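Local atomic coordinates of endo-1,4-beta-xylanase (Pseudoalteromonas haloplanktis, PDB entry 1H12), a protein that hydrolyses internal beta-1,4 linkages of xylan as a cold-adapted family 8 glycoside hydrolase, and probably cleaves related beta-1,4-glucans too. Residues L20-K26 / F365-W369; S35-N39 / A86-K92. Where two conformers were deposited one is given. Residues are numbered along the deposited sequence.

Contact 1: residues L20-K26 / F365-W369; sequences LAQEMGK and FNEFW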
loop_
_atom_site.group_PDB
_atom_site.type_symbol
_atom_site.label_atom_id
_atom_site.label_comp_id
_atom_site.label_asym_id
_atom_site.label_seq_id
_atom_site.Cartn_x
_atom_site.Cartn_y
_atom_site.Cartn_z
ATOM N N LEU A 20 -8.887 -2.843 16.171
ATOM C CA LEU A 20 -7.691 -2.734 16.995
ATOM C C LEU A 20 -7.769 -1.561 17.938
ATOM O O LEU A 20 -7.401 -1.677 19.123
ATOM C CB LEU A 20 -6.434 -2.692 16.138
ATOM C CG LEU A 20 -5.143 -2.555 16.885
ATOM C CD1 LEU A 20 -4.854 -3.713 17.816
ATOM C CD2 LEU A 20 -3.968 -2.471 15.865
ATOM N N ALA A 21 -8.255 -0.424 17.479
ATOM C CA ALA A 21 -8.380 0.731 18.326
ATOM C C ALA A 21 -9.298 0.463 19.520
ATOM O O ALA A 21 -9.011 0.922 20.630
ATOM C CB ALA A 21 -8.865 1.933 17.539
ATOM N N GLN A 22 -10.362 -0.281 19.283
ATOM C CA GLN A 22 -11.275 -0.644 20.380
ATOM C C GLN A 22 -10.591 -1.585 21.344
ATOM O O GLN A 22 -10.739 -1.446 22.573
ATOM C CB GLN A 22 -12.529 -1.279 19.798
ATOM C CG GLN A 22 -13.593 -1.583 20.800
ATOM C CD GLN A 22 -14.829 -2.115 20.035
ATOM O OE1 GLN A 22 -14.804 -3.177 19.414
ATOM N NE2 GLN A 22 -15.861 -1.315 19.996
ATOM N N GLU A 23 -9.863 -2.576 20.836
ATOM C CA GLU A 23 -9.081 -3.445 21.703
ATOM C C GLU A 23 -8.152 -2.647 22.598
ATOM O O GLU A 23 -7.946 -3.005 23.787
ATOM C CB GLU A 23 -8.248 -4.452 20.879
ATOM C CG GLU A 23 -9.072 -5.432 20.079
ATOM C CD GLU A 23 -8.256 -6.415 19.270
ATOM O OE1 GLU A 23 -7.035 -6.567 19.557
ATOM O OE2 GLU A 23 -8.848 -7.057 18.339
ATOM N N MET A 24 -7.608 -1.562 22.086
ATOM C CA MET A 24 -6.644 -0.743 22.777
ATOM C C MET A 24 -7.343 0.294 23.670
ATOM O O MET A 24 -6.688 1.147 24.214
ATOM C CB MET A 24 -5.722 -0.037 21.760
ATOM C CG MET A 24 -4.875 -1.027 20.974
ATOM S SD MET A 24 -3.877 -2.140 22.005
ATOM C CE MET A 24 -2.792 -1.125 22.643
ATOM N N GLY A 25 -8.641 0.221 23.778
ATOM C CA GLY A 25 -9.386 1.079 24.729
ATOM C C GLY A 25 -9.681 2.464 24.273
ATOM O O GLY A 25 -10.035 3.351 25.094
ATOM N N LYS A 26 -9.577 2.719 22.956
ATOM C CA LYS A 26 -9.804 4.034 22.464
ATOM C C LYS A 26 -11.286 4.323 22.285
ATOM O O LYS A 26 -12.099 3.418 22.116
ATOM C CB LYS A 26 -9.056 4.252 21.114
ATOM C CG LYS A 26 -7.607 4.022 21.252
ATOM C CD LYS A 26 -6.930 4.681 22.465
ATOM C CE LYS A 26 -5.440 4.405 22.523
ATOM N NZ LYS A 26 -4.820 4.927 23.830
ATOM N N PHE A 365 0.991 1.187 19.053
ATOM C CA PHE A 365 -0.316 1.685 18.759
ATOM C C PHE A 365 -0.504 3.114 19.284
ATOM O O PHE A 365 -1.034 3.997 18.595
ATOM C CB PHE A 365 -1.433 0.801 19.309
ATOM C CG PHE A 365 -2.764 1.262 18.813
ATOM C CD1 PHE A 365 -3.198 0.885 17.556
ATOM C CD2 PHE A 365 -3.551 2.150 19.528
ATOM C CE1 PHE A 365 -4.376 1.384 17.048
ATOM C CE2 PHE A 365 -4.747 2.623 18.989
ATOM C CZ PHE A 365 -5.131 2.235 17.756
ATOM N N ASN A 366 -0.069 3.341 20.531
ATOM C CA ASN A 366 -0.227 4.676 21.103
ATOM C C ASN A 366 0.599 5.727 20.409
ATOM O O ASN A 366 0.173 6.878 20.272
ATOM C CB ASN A 366 -0.058 4.623 22.626
ATOM C CG ASN A 366 -1.322 3.997 23.248
ATOM O OD1 ASN A 366 -2.355 4.538 23.067
ATOM N ND2 ASN A 366 -1.237 2.847 23.809
ATOM N N GLU A 367 1.771 5.365 19.900
ATOM C CA GLU A 367 2.579 6.304 19.134
ATOM C C GLU A 367 1.852 6.725 17.864
ATOM O O GLU A 367 2.071 7.847 17.385
ATOM C CB GLU A 367 3.942 5.749 18.799
ATOM C CG GLU A 367 4.789 5.686 20.047
ATOM C CD GLU A 367 6.178 5.208 19.821
ATOM O OE1 GLU A 367 6.582 5.239 18.615
ATOM O OE2 GLU A 367 6.877 4.865 20.869
ATOM N N PHE A 368 1.067 5.844 17.280
ATOM C CA PHE A 368 0.247 6.195 16.107
ATOM C C PHE A 368 -1.002 6.997 16.493
ATOM O O PHE A 368 -1.302 8.006 15.892
ATOM C CB PHE A 368 -0.153 4.924 15.364
ATOM C CG PHE A 368 -1.235 5.110 14.346
ATOM C CD1 PHE A 368 -1.024 5.790 13.154
ATOM C CD2 PHE A 368 -2.487 4.636 14.569
ATOM C CE1 PHE A 368 -1.978 6.007 12.225
ATOM C CE2 PHE A 368 -3.494 4.858 13.635
ATOM C CZ PHE A 368 -3.237 5.526 12.467
ATOM N N TRP A 369 -1.717 6.537 17.494
ATOM C CA TRP A 369 -2.996 7.110 17.838
ATOM C C TRP A 369 -2.860 8.518 18.431
ATOM O O TRP A 369 -3.804 9.325 18.320
ATOM C CB TRP A 369 -3.740 6.202 18.822
ATOM C CG TRP A 369 -5.224 6.458 18.942
ATOM C CD1 TRP A 369 -5.866 7.075 19.948
ATOM C CD2 TRP A 369 -6.205 6.134 17.975
ATOM N NE1 TRP A 369 -7.208 7.127 19.676
ATOM C CE2 TRP A 369 -7.436 6.573 18.464
ATOM C CE3 TRP A 369 -6.156 5.530 16.706
ATOM C CZ2 TRP A 369 -8.606 6.353 17.817
ATOM C CZ3 TRP A 369 -7.311 5.316 16.046
ATOM C CH2 TRP A 369 -8.548 5.765 16.575
HETATM O O HOH W 1 -3.915 1.805 24.689
#
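This is an aromatic-centred contact between the N-terminal region and the last turn of helix 358-369, one of the helices of the (alpha/alpha)6 barrel expected for family 8. The short helix 20-23 ends in a Schellman motif: G25, with positive phi, is the C-prime residue, G25 N bonds to Q22 O (2.9 Å) and K26 N to A21 O (3.0 Å). M24, just before the turn, already points at helix 358-369; past G25 the chain turns and K26 points there too. F365 meets both: M24 CG lies over its face, 4.0 Å from the ring centroid, and K26 CG sits at its edge, 3.9 Å from F365 CE2, while M24 SD makes an oblique Met-aromatic contact at 5.4 Å from the F365 centroid. L20 CD2 touches F365 CD1 at 3.8 Å, and A21 CB touches F365 CZ at 3.8 Å. One turn on, the W369 indole takes K26 CG over its five-membered ring (3.7 Å to the centroid) and A21 CB over its six-membered ring (4.3 Å), both CH-pi contacts. K26 then reaches past the rings so that NZ donates to N366 OD1 at 2.6 Å. A water joins M24 O (2.9 Å) and N366 ND2 (3.0 Å) nearby. Around this, K32 of helix 29-40 makes a cation-pi contact with W369, M390 of helix 379-392 touches the W369 side chain, and A21 touches I29 where helix 29-40 begins.

Contact 2: residues S35-N39 / A86-K92; sequences STFDN and AAVMLNK
Build this contact round F37, which carries about half of the 221 Å² buried. Residues 35-39 are regular helix within helix 29-40; the second segment is the end of helix 77-89, and the closest CA pair is F37 with A86, 7.9 Å apart. A86 to M89 are helical; L90 departs from helical angles (phi/psi -102/11), and N91 takes positive phi (66/38) as the C-prime residue of a Schellman motif, with K92 N to A87 O at 2.9 Å and N91 N to V88 O at 3.2 Å. K92 then serves as N-cap position of helix 93-107, so L90-K92 form the tight turn between helices 77-89 and 93-107. Set F37 with chi1 t and chi2 near -84°, its CA-to-CB bond pointing toward residues 86-92. The CE2 corner of the F37 ring meets the helix backbone, 3.7 Å from A87 CA and 4.2 Å from A86 C. Give K92 the mmtt rotamer: its chain runs back over one face of the F37 ring, CG 3.5 Å from CZ and 3.8 Å from the centroid, a CH-pi contact. L90, in the mt rotamer, places CD1 3.6 Å from F37 CB. F41, one turn on from F37, stacks with the F37 ring. At the margin D38 OD1 and K92 NZ are 4.2 Å apart, beyond a salt bridge. With no hydrogen bond across the segments, the contact rests on van der Waals and CH-pi contact of the F37 side chain with backbone and aliphatic carbons of residues 86-92, and the charges add at most a long-range attraction.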
loop_
_atom_site.group_PDB
_atom_site.type_symbol
_atom_site.label_atom_id
_atom_site.label_comp_id
_atom_site.label_asym_id
_atom_site.label_seq_id
_atom_site.Cartn_x
_atom_site.Cartn_y
_atom_site.Cartn_z
ATOM N N SER A 35 -13.102 11.933 10.304
ATOM C CA SER A 35 -12.433 13.243 10.135
ATOM C C SER A 35 -11.121 13.127 9.356
ATOM O O SER A 35 -10.747 14.055 8.670
ATOM C CB SER A 35 -12.167 13.901 11.517
ATOM O OG SER A 35 -11.260 13.161 12.279
ATOM N N THR A 36 -10.429 12.005 9.484
ATOM C CA THR A 36 -9.203 11.777 8.731
ATOM C C THR A 36 -9.557 11.849 7.227
ATOM O O THR A 36 -8.876 12.543 6.463
ATOM C CB THR A 36 -8.585 10.472 9.106
ATOM O OG1 THR A 36 -8.171 10.495 10.510
ATOM C CG2 THR A 36 -7.380 10.149 8.305
ATOM N N PHE A 37 -10.580 11.125 6.800
ATOM C CA PHE A 37 -10.955 11.167 5.409
ATOM C C PHE A 37 -11.399 12.572 5.034
ATOM O O PHE A 37 -10.976 13.123 4.000
ATOM C CB PHE A 37 -12.070 10.152 5.098
ATOM C CG PHE A 37 -12.401 10.088 3.641
ATOM C CD1 PHE A 37 -13.283 10.981 3.054
ATOM C CD2 PHE A 37 -11.807 9.140 2.830
ATOM C CE1 PHE A 37 -13.507 10.950 1.671
ATOM C CE2 PHE A 37 -12.047 9.065 1.495
ATOM C CZ PHE A 37 -12.900 9.979 0.897
ATOM N N ASP A 38 -12.221 13.196 5.849
ATOM C CA ASP A 38 -12.747 14.514 5.498
ATOM C C ASP A 38 -11.681 15.536 5.341
ATOM O O ASP A 38 -11.764 16.418 4.497
ATOM C CB ASP A 38 -13.735 14.977 6.556
ATOM C CG ASP A 38 -15.063 14.197 6.508
ATOM O OD1 ASP A 38 -15.284 13.434 5.552
ATOM O OD2 ASP A 38 -15.831 14.296 7.495
ATOM N N ASN A 39 -10.653 15.457 6.181
ATOM C CA ASN A 39 -9.573 16.431 6.073
ATOM C C ASN A 39 -8.643 16.148 4.907
ATOM O O ASN A 39 -8.137 17.061 4.257
ATOM C CB ASN A 39 -8.736 16.446 7.368
ATOM C CG ASN A 39 -9.477 16.984 8.553
ATOM O OD1 ASN A 39 -10.400 17.731 8.401
ATOM N ND2 ASN A 39 -9.016 16.579 9.784
ATOM N N ALA A 86 -9.189 4.006 -0.029
ATOM C CA ALA A 86 -9.777 4.633 1.125
ATOM C C ALA A 86 -11.214 5.032 0.878
ATOM O O ALA A 86 -12.105 4.842 1.726
ATOM C CB ALA A 86 -8.941 5.851 1.534
ATOM N N ALA A 87 -11.469 5.629 -0.285
ATOM C CA ALA A 87 -12.825 6.076 -0.610
ATOM C C ALA A 87 -13.818 4.921 -0.616
ATOM O O ALA A 87 -14.910 5.030 -0.076
ATOM C CB ALA A 87 -12.783 6.821 -1.959
ATOM N N VAL A 88 -13.476 3.784 -1.261
ATOM C CA VAL A 88 -14.454 2.696 -1.331
ATOM C C VAL A 88 -14.725 2.139 0.057
ATOM O O VAL A 88 -15.861 1.758 0.356
ATOM C CB VAL A 88 -14.096 1.628 -2.363
ATOM C CG1 VAL A 88 -12.890 0.788 -2.000
ATOM C CG2 VAL A 88 -15.289 0.728 -2.642
ATOM N N MET A 89 -13.732 2.086 0.932
ATOM C CA MET A 89 -13.959 1.555 2.269
ATOM C C MET A 89 -14.938 2.405 3.075
ATOM O O MET A 89 -15.631 1.877 3.957
ATOM C CB MET A 89 -12.653 1.410 3.037
ATOM C CG MET A 89 -11.683 0.371 2.448
ATOM S SD MET A 89 -12.459 -1.247 2.234
ATOM C CE MET A 89 -11.261 -1.962 1.150
ATOM N N LEU A 90 -14.980 3.705 2.818
ATOM C CA LEU A 90 -15.879 4.618 3.536
ATOM C C LEU A 90 -17.103 4.996 2.736
ATOM O O LEU A 90 -17.889 5.847 3.176
ATOM C CB LEU A 90 -15.100 5.824 4.027
ATOM C CG LEU A 90 -14.030 5.527 5.078
ATOM C CD1 LEU A 90 -13.324 6.775 5.468
ATOM C CD2 LEU A 90 -14.571 4.831 6.318
ATOM N N ASN A 91 -17.340 4.334 1.642
ATOM C CA ASN A 91 -18.567 4.555 0.835
ATOM C C ASN A 91 -18.587 5.957 0.213
ATOM O O ASN A 91 -19.631 6.577 0.106
ATOM C CB ASN A 91 -19.851 4.268 1.613
ATOM C CG ASN A 91 -20.827 3.398 0.843
ATOM O OD1 ASN A 91 -20.472 2.724 -0.118
ATOM N ND2 ASN A 91 -22.092 3.416 1.307
ATOM N N LYS A 92 -17.413 6.435 -0.220
ATOM C CA LYS A 92 -17.238 7.788 -0.752
ATOM C C LYS A 92 -17.150 7.745 -2.282
ATOM O O LYS A 92 -16.071 7.798 -2.879
ATOM C CB LYS A 92 -16.016 8.441 -0.136
ATOM C CG LYS A 92 -16.045 8.486 1.384
ATOM C CD LYS A 92 -17.069 9.469 1.905
ATOM C CE LYS A 92 -17.016 9.585 3.391
ATOM N NZ LYS A 92 -17.937 10.648 3.844
#

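How the contacts relate
Contacts 1 and 2 lie 19 Å apart between centres, about 7 Å at their nearest atoms, and do not touch. Helix 20-23 of contact 1 is followed directly by helix 29-40, which carries residues 35-39 of contact 2; on that helix K32 meets W369 by its charge and accepts the T36 hydroxyl through its backbone O. Helix 379-392 spans both: Y386 packs on F368 and T36, M390 on W369, and M387 on A86. The bound xylose is held by other residues (Q327, G341, E342, Y378 and N382), none of them in either contact; N382 lies on that same helix, which thus links the pocket in sequence to both contacts.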